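Local structure of PUA domain-containing protein (2CX0) at residues S25-L30 and T35-S40; G55-I60 and W176-E181; L80-L83 and D89-K92. The protein is of unknown function but carries a PUA domain, probably binds RNA and may act in translation initiation. One frame throughout, in Å; residues are numbered along the deposited sequence.

Contact 1: residues S25-L30 and T35-S40; sequences SLLERL and TRIPFS
Leu27, Leu30 and, more distantly, Leu26 turn one side of the helix 25-30 onto Ile37 and Phe39 of the loop that follows it. The two loop residues are already packed on each other: Ile37 CG2 lies 3.8 Å above the centre of the Phe39 ring, so that the isoleucine covers one ring face while the CE1 and CZ corner reaches for the helix. Leu27 CD2 settles into the angle between them, 3.9 Å from Ile37 CG1 and 4.1 Å from Phe39 CE1, its side chain running across that of Ile37 at about a right angle. The side chains of Leu30 and Phe39 also run at about a right angle, with Leu30 CD1 4.1 Å from Phe39 CZ. The leucine methyls all meet the ring obliquely, Leu26 CD2 4.4 Å from Phe39 CZ. The ring gets there because Phe39 CG stands between the backbone N and the carbonyl carbon (chi1 50°). The contact is wholly apolar, part of the hydrophobic core by which the end of helix 20-30 and the loop after it are folded together. Around it, Leu26 and Leu30 also rest on Ile76 of strand 76-78, Leu26 on Ile60 and Phe39 on Val62 of strand 56-62, while Phe86 of helix 80-86 packs against Phe39.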
# COMPACT_ATOMS: atom_id res chain seq x y z
N SER A 25 -1.48 9.15 17.85
CA SER A 25 -0.19 8.76 17.34
C SER A 25 -0.25 8.35 15.84
O SER A 25 0.62 8.69 15.04
CB SER A 25 0.33 7.61 18.16
OG SER A 25 1.48 7.10 17.54
N LEU A 26 -1.28 7.59 15.49
CA LEU A 26 -1.44 7.14 14.12
C LEU A 26 -1.52 8.34 13.18
O LEU A 26 -0.83 8.39 12.17
CB LEU A 26 -2.70 6.29 13.98
CG LEU A 26 -3.01 5.90 12.52
CD1 LEU A 26 -1.88 4.98 11.91
CD2 LEU A 26 -4.33 5.15 12.55
N LEU A 27 -2.37 9.31 13.51
CA LEU A 27 -2.49 10.49 12.66
C LEU A 27 -1.15 11.21 12.53
O LEU A 27 -0.78 11.64 11.43
CB LEU A 27 -3.55 11.48 13.21
CG LEU A 27 -4.95 10.82 13.30
CD1 LEU A 27 -5.93 11.80 13.98
CD2 LEU A 27 -5.49 10.40 11.96
N GLU A 28 -0.43 11.33 13.65
CA GLU A 28 0.85 11.98 13.59
C GLU A 28 1.88 11.24 12.74
O GLU A 28 2.73 11.87 12.15
CB GLU A 28 1.42 12.17 14.99
CG GLU A 28 0.71 13.26 15.74
CD GLU A 28 0.79 13.09 17.25
OE1 GLU A 28 1.69 12.34 17.73
OE2 GLU A 28 -0.05 13.74 17.94
N ARG A 29 1.81 9.90 12.73
CA ARG A 29 2.76 9.08 11.98
C ARG A 29 2.49 9.13 10.49
O ARG A 29 3.39 8.88 9.66
CB ARG A 29 2.71 7.65 12.50
CG ARG A 29 3.45 7.48 13.88
CD ARG A 29 3.26 6.03 14.35
NE ARG A 29 4.09 5.11 13.60
CZ ARG A 29 4.08 3.79 13.77
NH1 ARG A 29 3.24 3.29 14.66
NH2 ARG A 29 4.96 2.99 13.13
N LEU A 30 1.25 9.46 10.15
CA LEU A 30 0.83 9.56 8.76
C LEU A 30 1.06 10.96 8.17
O LEU A 30 1.38 11.11 6.99
CB LEU A 30 -0.69 9.21 8.63
CG LEU A 30 -1.21 7.79 8.98
CD1 LEU A 30 -2.78 7.77 8.96
CD2 LEU A 30 -0.69 6.79 7.95
N THR A 35 -0.28 13.25 1.47
CA THR A 35 -0.84 14.58 1.26
C THR A 35 -1.86 14.89 2.34
O THR A 35 -1.92 16.01 2.85
CB THR A 35 -1.52 14.65 -0.11
OG1 THR A 35 -0.55 14.39 -1.14
CG2 THR A 35 -2.15 15.99 -0.35
N ARG A 36 -2.66 13.90 2.69
CA ARG A 36 -3.67 14.12 3.74
C ARG A 36 -4.14 12.79 4.32
O ARG A 36 -3.92 11.75 3.71
CB ARG A 36 -4.89 14.83 3.16
CG ARG A 36 -5.75 13.92 2.29
CD ARG A 36 -6.92 14.68 1.58
NE ARG A 36 -6.41 15.56 0.54
CZ ARG A 36 -6.32 15.22 -0.74
NH1 ARG A 36 -6.73 14.03 -1.14
NH2 ARG A 36 -5.79 16.09 -1.59
N ILE A 37 -4.77 12.85 5.49
CA ILE A 37 -5.37 11.67 6.08
C ILE A 37 -6.64 11.45 5.25
O ILE A 37 -7.51 12.30 5.13
CB ILE A 37 -5.72 11.87 7.57
CG1 ILE A 37 -4.45 11.68 8.45
CG2 ILE A 37 -6.68 10.77 8.02
CD1 ILE A 37 -3.45 12.74 8.37
N PRO A 38 -6.76 10.27 4.66
CA PRO A 38 -7.88 9.90 3.81
C PRO A 38 -9.22 9.65 4.50
O PRO A 38 -10.25 9.70 3.85
CB PRO A 38 -7.33 8.68 3.09
CG PRO A 38 -6.52 8.03 4.14
CD PRO A 38 -5.79 9.17 4.80
N PHE A 39 -9.21 9.37 5.79
CA PHE A 39 -10.44 9.08 6.52
C PHE A 39 -10.72 10.10 7.60
O PHE A 39 -9.81 10.82 8.04
CB PHE A 39 -10.39 7.70 7.18
CG PHE A 39 -9.14 7.46 7.95
CD1 PHE A 39 -9.04 7.87 9.28
CD2 PHE A 39 -8.03 6.84 7.35
CE1 PHE A 39 -7.88 7.68 10.01
CE2 PHE A 39 -6.85 6.65 8.08
CZ PHE A 39 -6.77 7.06 9.39
N SER A 40 -11.98 10.13 8.02
CA SER A 40 -12.42 11.01 9.07
C SER A 40 -11.87 10.66 10.44
O SER A 40 -11.43 9.56 10.70
CB SER A 40 -13.94 11.01 9.20
OG SER A 40 -14.26 11.55 10.48

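Contact 2: residues G55-I60 and W176-E181; sequences GEYEII and WELAQE
Leu178, which presses on Tyr57, stands on a helical turn whose carbonyl Trp176 O is approached by two donors: Gln180 N, at 2.9 Å from Trp176 O, makes the regular helix bond, and Gln81 NE2 adds a weak one. Across the contact itself everything is apolar. Leu178 CG lies anti to the backbone N (chi1 169°), which sends CD2 out from the helix to the root of the tyrosine. Leu178 CD2 is 3.4 Å from both CB and CG of Tyr57 and 3.8 Å from Tyr57 CD1 and CD2, a tight approach, oblique to the ring and at the end remote from the hydroxyl. Ile59, two residues on and pointing to the same side of the strand, slides past Leu178 in the opposite direction and sets its CD1 4.2 Å from that same Leu178 CD2; Ala179 CB lies just beyond, at 4.5 Å from Ile59 CD1. The helix 176-181 crosses the strand 56-60 at -54°, with the axes 10.5 Å apart. This is helix-on-sheet packing, joining the C-terminal helix to one face of the N-terminal six-stranded antiparallel sheet, where Leu178 also touches Leu3 of strand 2-5, and Ile59 and Ala179 both meet Pro66 of strand 65-70.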
# COMPACT_ATOMS: atom_id res chain seq x y z
N GLY A 55 3.25 -17.16 10.68
CA GLY A 55 3.51 -16.07 11.57
C GLY A 55 2.38 -15.12 11.84
O GLY A 55 1.19 -15.49 11.72
N GLU A 56 2.74 -13.88 12.19
CA GLU A 56 1.74 -12.91 12.60
C GLU A 56 1.64 -11.66 11.74
O GLU A 56 2.65 -11.18 11.23
CB GLU A 56 2.03 -12.52 14.07
CG GLU A 56 1.82 -13.70 15.03
CD GLU A 56 1.23 -13.29 16.38
OE1 GLU A 56 0.37 -12.36 16.42
OE2 GLU A 56 1.62 -13.92 17.40
N TYR A 57 0.42 -11.19 11.53
CA TYR A 57 0.16 -9.96 10.75
C TYR A 57 -0.64 -9.03 11.64
O TYR A 57 -1.50 -9.47 12.41
CB TYR A 57 -0.71 -10.27 9.50
CG TYR A 57 -0.12 -11.28 8.54
CD1 TYR A 57 -0.08 -12.67 8.87
CD2 TYR A 57 0.40 -10.87 7.33
CE1 TYR A 57 0.49 -13.59 8.01
CE2 TYR A 57 0.97 -11.78 6.44
CZ TYR A 57 1.01 -13.13 6.79
OH TYR A 57 1.58 -14.00 5.89
N GLU A 58 -0.40 -7.74 11.53
CA GLU A 58 -1.19 -6.76 12.32
C GLU A 58 -1.65 -5.76 11.31
O GLU A 58 -0.84 -5.23 10.53
CB GLU A 58 -0.34 -6.07 13.36
CG GLU A 58 -0.14 -6.91 14.57
CD GLU A 58 0.54 -6.14 15.69
OE1 GLU A 58 0.27 -4.93 15.84
OE2 GLU A 58 1.33 -6.78 16.42
N ILE A 59 -2.95 -5.49 11.33
CA ILE A 59 -3.54 -4.56 10.38
C ILE A 59 -4.52 -3.58 11.06
O ILE A 59 -5.35 -3.99 11.90
CB ILE A 59 -4.37 -5.32 9.32
CG1 ILE A 59 -3.46 -6.26 8.47
CG2 ILE A 59 -5.05 -4.32 8.38
CD1 ILE A 59 -4.35 -7.16 7.54
N ILE A 60 -4.47 -2.32 10.68
CA ILE A 60 -5.40 -1.39 11.25
C ILE A 60 -6.60 -1.31 10.33
O ILE A 60 -6.43 -1.11 9.12
CB ILE A 60 -4.76 -0.02 11.40
CG1 ILE A 60 -3.72 -0.10 12.56
CG2 ILE A 60 -5.85 1.07 11.67
CD1 ILE A 60 -2.84 1.17 12.66
N TRP A 176 -2.00 -9.21 1.08
CA TRP A 176 -3.14 -8.88 0.23
C TRP A 176 -4.24 -9.94 0.41
O TRP A 176 -5.44 -9.58 0.57
CB TRP A 176 -2.72 -8.86 -1.25
CG TRP A 176 -3.82 -8.33 -2.10
CD1 TRP A 176 -4.12 -7.02 -2.31
CD2 TRP A 176 -4.82 -9.09 -2.76
NE1 TRP A 176 -5.28 -6.91 -3.04
CE2 TRP A 176 -5.73 -8.17 -3.34
CE3 TRP A 176 -5.04 -10.47 -2.91
CZ2 TRP A 176 -6.85 -8.58 -4.09
CZ3 TRP A 176 -6.15 -10.89 -3.66
CH2 TRP A 176 -7.04 -9.94 -4.23
N GLU A 177 -3.85 -11.22 0.44
CA GLU A 177 -4.85 -12.29 0.55
C GLU A 177 -5.52 -12.26 1.91
O GLU A 177 -6.71 -12.41 2.02
CB GLU A 177 -4.23 -13.68 0.29
CG GLU A 177 -3.75 -13.88 -1.17
CD GLU A 177 -4.88 -13.93 -2.21
OE1 GLU A 177 -6.09 -13.92 -1.90
OE2 GLU A 177 -4.54 -13.98 -3.39
N LEU A 178 -4.71 -12.09 2.95
CA LEU A 178 -5.25 -11.99 4.27
C LEU A 178 -6.24 -10.79 4.37
O LEU A 178 -7.37 -10.91 4.92
CB LEU A 178 -4.09 -11.84 5.26
CG LEU A 178 -4.61 -11.45 6.66
CD1 LEU A 178 -5.48 -12.60 7.24
CD2 LEU A 178 -3.36 -11.21 7.56
N ALA A 179 -5.84 -9.65 3.81
CA ALA A 179 -6.67 -8.43 3.87
C ALA A 179 -7.98 -8.61 3.12
O ALA A 179 -9.03 -8.16 3.61
CB ALA A 179 -5.94 -7.20 3.34
N GLN A 180 -7.93 -9.30 1.97
CA GLN A 180 -9.13 -9.57 1.19
C GLN A 180 -10.16 -10.34 2.03
O GLN A 180 -11.35 -10.07 1.96
CB GLN A 180 -8.81 -10.46 -0.01
CG GLN A 180 -8.42 -9.75 -1.22
CD GLN A 180 -9.47 -8.76 -1.64
OE1 GLN A 180 -9.44 -7.63 -1.19
NE2 GLN A 180 -10.42 -9.19 -2.50
N GLU A 181 -9.68 -11.29 2.82
CA GLU A 181 -10.57 -12.10 3.63
C GLU A 181 -11.06 -11.35 4.86
O GLU A 181 -12.19 -11.54 5.27
CB GLU A 181 -9.85 -13.41 4.04
CG GLU A 181 -10.78 -14.54 4.42
CD GLU A 181 -11.76 -14.91 3.31
OE1 GLU A 181 -11.48 -14.75 2.10
OE2 GLU A 181 -12.83 -15.40 3.67

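Contact 3: residues L80-L83 and D89-K92; sequences LQCL and DWLK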
# COMPACT_ATOMS: atom_id res chain seq x y z
N LEU A 80 -3.66 -2.36 -0.52
CA LEU A 80 -4.34 -2.02 -1.80
C LEU A 80 -5.84 -1.86 -1.52
O LEU A 80 -6.53 -1.11 -2.23
CB LEU A 80 -4.12 -3.13 -2.85
CG LEU A 80 -2.64 -3.19 -3.29
CD1 LEU A 80 -2.61 -4.18 -4.45
CD2 LEU A 80 -2.10 -1.81 -3.81
N GLN A 81 -6.37 -2.60 -0.53
CA GLN A 81 -7.81 -2.46 -0.15
C GLN A 81 -8.09 -1.01 0.32
O GLN A 81 -9.15 -0.45 0.02
CB GLN A 81 -8.20 -3.46 0.98
CG GLN A 81 -8.25 -4.95 0.51
CD GLN A 81 -6.89 -5.62 0.35
OE1 GLN A 81 -5.84 -5.04 0.71
NE2 GLN A 81 -6.89 -6.88 -0.17
N CYS A 82 -7.12 -0.42 1.04
CA CYS A 82 -7.25 0.96 1.49
C CYS A 82 -7.32 1.89 0.25
O CYS A 82 -8.14 2.86 0.16
CB CYS A 82 -6.03 1.34 2.34
SG CYS A 82 -6.01 3.09 2.84
N LEU A 83 -6.52 1.58 -0.74
CA LEU A 83 -6.56 2.47 -1.94
C LEU A 83 -7.91 2.34 -2.69
O LEU A 83 -8.40 3.30 -3.30
CB LEU A 83 -5.42 2.15 -2.89
CG LEU A 83 -4.03 2.31 -2.23
CD1 LEU A 83 -2.97 2.14 -3.36
CD2 LEU A 83 -3.82 3.66 -1.46
N ASP A 89 -5.65 9.75 -4.30
CA ASP A 89 -5.31 11.17 -4.33
C ASP A 89 -4.65 11.68 -3.03
O ASP A 89 -3.99 12.69 -3.04
CB ASP A 89 -6.55 12.03 -4.69
CG ASP A 89 -6.17 13.45 -5.01
OD1 ASP A 89 -5.54 13.64 -6.07
OD2 ASP A 89 -6.46 14.38 -4.19
N TRP A 90 -4.82 10.96 -1.94
CA TRP A 90 -4.19 11.33 -0.68
C TRP A 90 -2.69 10.96 -0.59
O TRP A 90 -1.98 11.36 0.35
CB TRP A 90 -4.97 10.68 0.47
CG TRP A 90 -4.93 9.18 0.48
CD1 TRP A 90 -5.63 8.32 -0.35
CD2 TRP A 90 -4.14 8.36 1.34
NE1 TRP A 90 -5.31 7.02 -0.05
CE2 TRP A 90 -4.40 7.01 0.98
CE3 TRP A 90 -3.23 8.62 2.38
CZ2 TRP A 90 -3.79 5.92 1.65
CZ3 TRP A 90 -2.61 7.54 3.03
CH2 TRP A 90 -2.89 6.21 2.66
N LEU A 91 -2.20 10.17 -1.56
CA LEU A 91 -0.76 9.81 -1.60
C LEU A 91 -0.00 10.96 -2.22
O LEU A 91 -0.58 11.74 -3.00
CB LEU A 91 -0.55 8.58 -2.49
CG LEU A 91 -1.38 7.36 -2.03
CD1 LEU A 91 -1.15 6.23 -3.14
CD2 LEU A 91 -0.99 6.86 -0.64
N LYS A 92 1.28 11.08 -1.90
CA LYS A 92 2.09 12.18 -2.50
C LYS A 92 2.22 11.96 -4.03
O LYS A 92 2.33 12.91 -4.81
CB LYS A 92 3.45 12.16 -1.87
CG LYS A 92 3.40 12.70 -0.44
CD LYS A 92 4.80 12.91 0.10
CE LYS A 92 4.77 13.47 1.52
NZ LYS A 92 4.72 14.96 1.58
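Trp90 reaches from the loop 89-92 to the helix 80-83, where Leu83 and Cys82 receive the NE1-CE2-CZ2 border of its indole. Beyond CB, CG stands between the backbone N and the carbonyl carbon (chi1 64°), which carries the indole toward the helix. On the five-membered part, Trp90 NE1 lies 3.9 Å from Leu83 CD2 and makes a weak hydrogen bond to Gly87 O, just past the helix. CE3, on the other side of the ring system, packs on Pro38 CD and Arg36 O, while Trp90 CE2 is 4.2 Å from the same Leu83 CD2. CZ2 meets both residues across the contact: Leu83 CD2 and Cys82 SG each stand 3.8 Å from Trp90 CZ2. Cys82 SG makes a sulfur-aromatic contact, 5.0 Å from the centroid of the Trp90 six-membered ring and oblique to it, whereas the side chains of Leu83 and Trp90 cross at about a right angle. One indole face is covered from within the loop by Leu91 CD2, 3.6 Å above the Trp90 plane and offset toward the rim; the other methyl, Leu91 CD1, touches Leu83 CD2 at 4.1 Å. Replacing Trp90 by an alanine would probably leave Cys82 SG without its aromatic partner, Gly87 O without the weak NE1 bond, and a gap beside Leu83. Leu83 and Leu91 also meet Ala130 of strand 128-133, and Leu83 reaches Pro139 and Val142 of strand 138-145. This is consistent with a junction between two modules: helix 80-86 and the loop leading into strand 93-97 pack on the mixed sheet of the PUA domain.

How the contacts relate
Contact 1 closes first along the chain. Contact 2 then joins strand 56-62 to the C-terminal helix 174-183, and the whole of contact 3 falls in the chain between those two segments. Contacts 1 and 2 lie about 20 Å apart between centres and share the antiparallel sheet, meeting where Leu26 touches Ile60. Contact 3 is about 12 Å from contact 1 and 17 Å from contact 2, again between centres. It joins the former through the Arg36-Asp89 salt bridge and a backbone bond between Thr35 and Trp90, and the latter through Gln81 and Gln180. The last helix, 174-183, thus returns from the mixed sheet to cover the antiparallel one, so that the two modules are probably held as one unit.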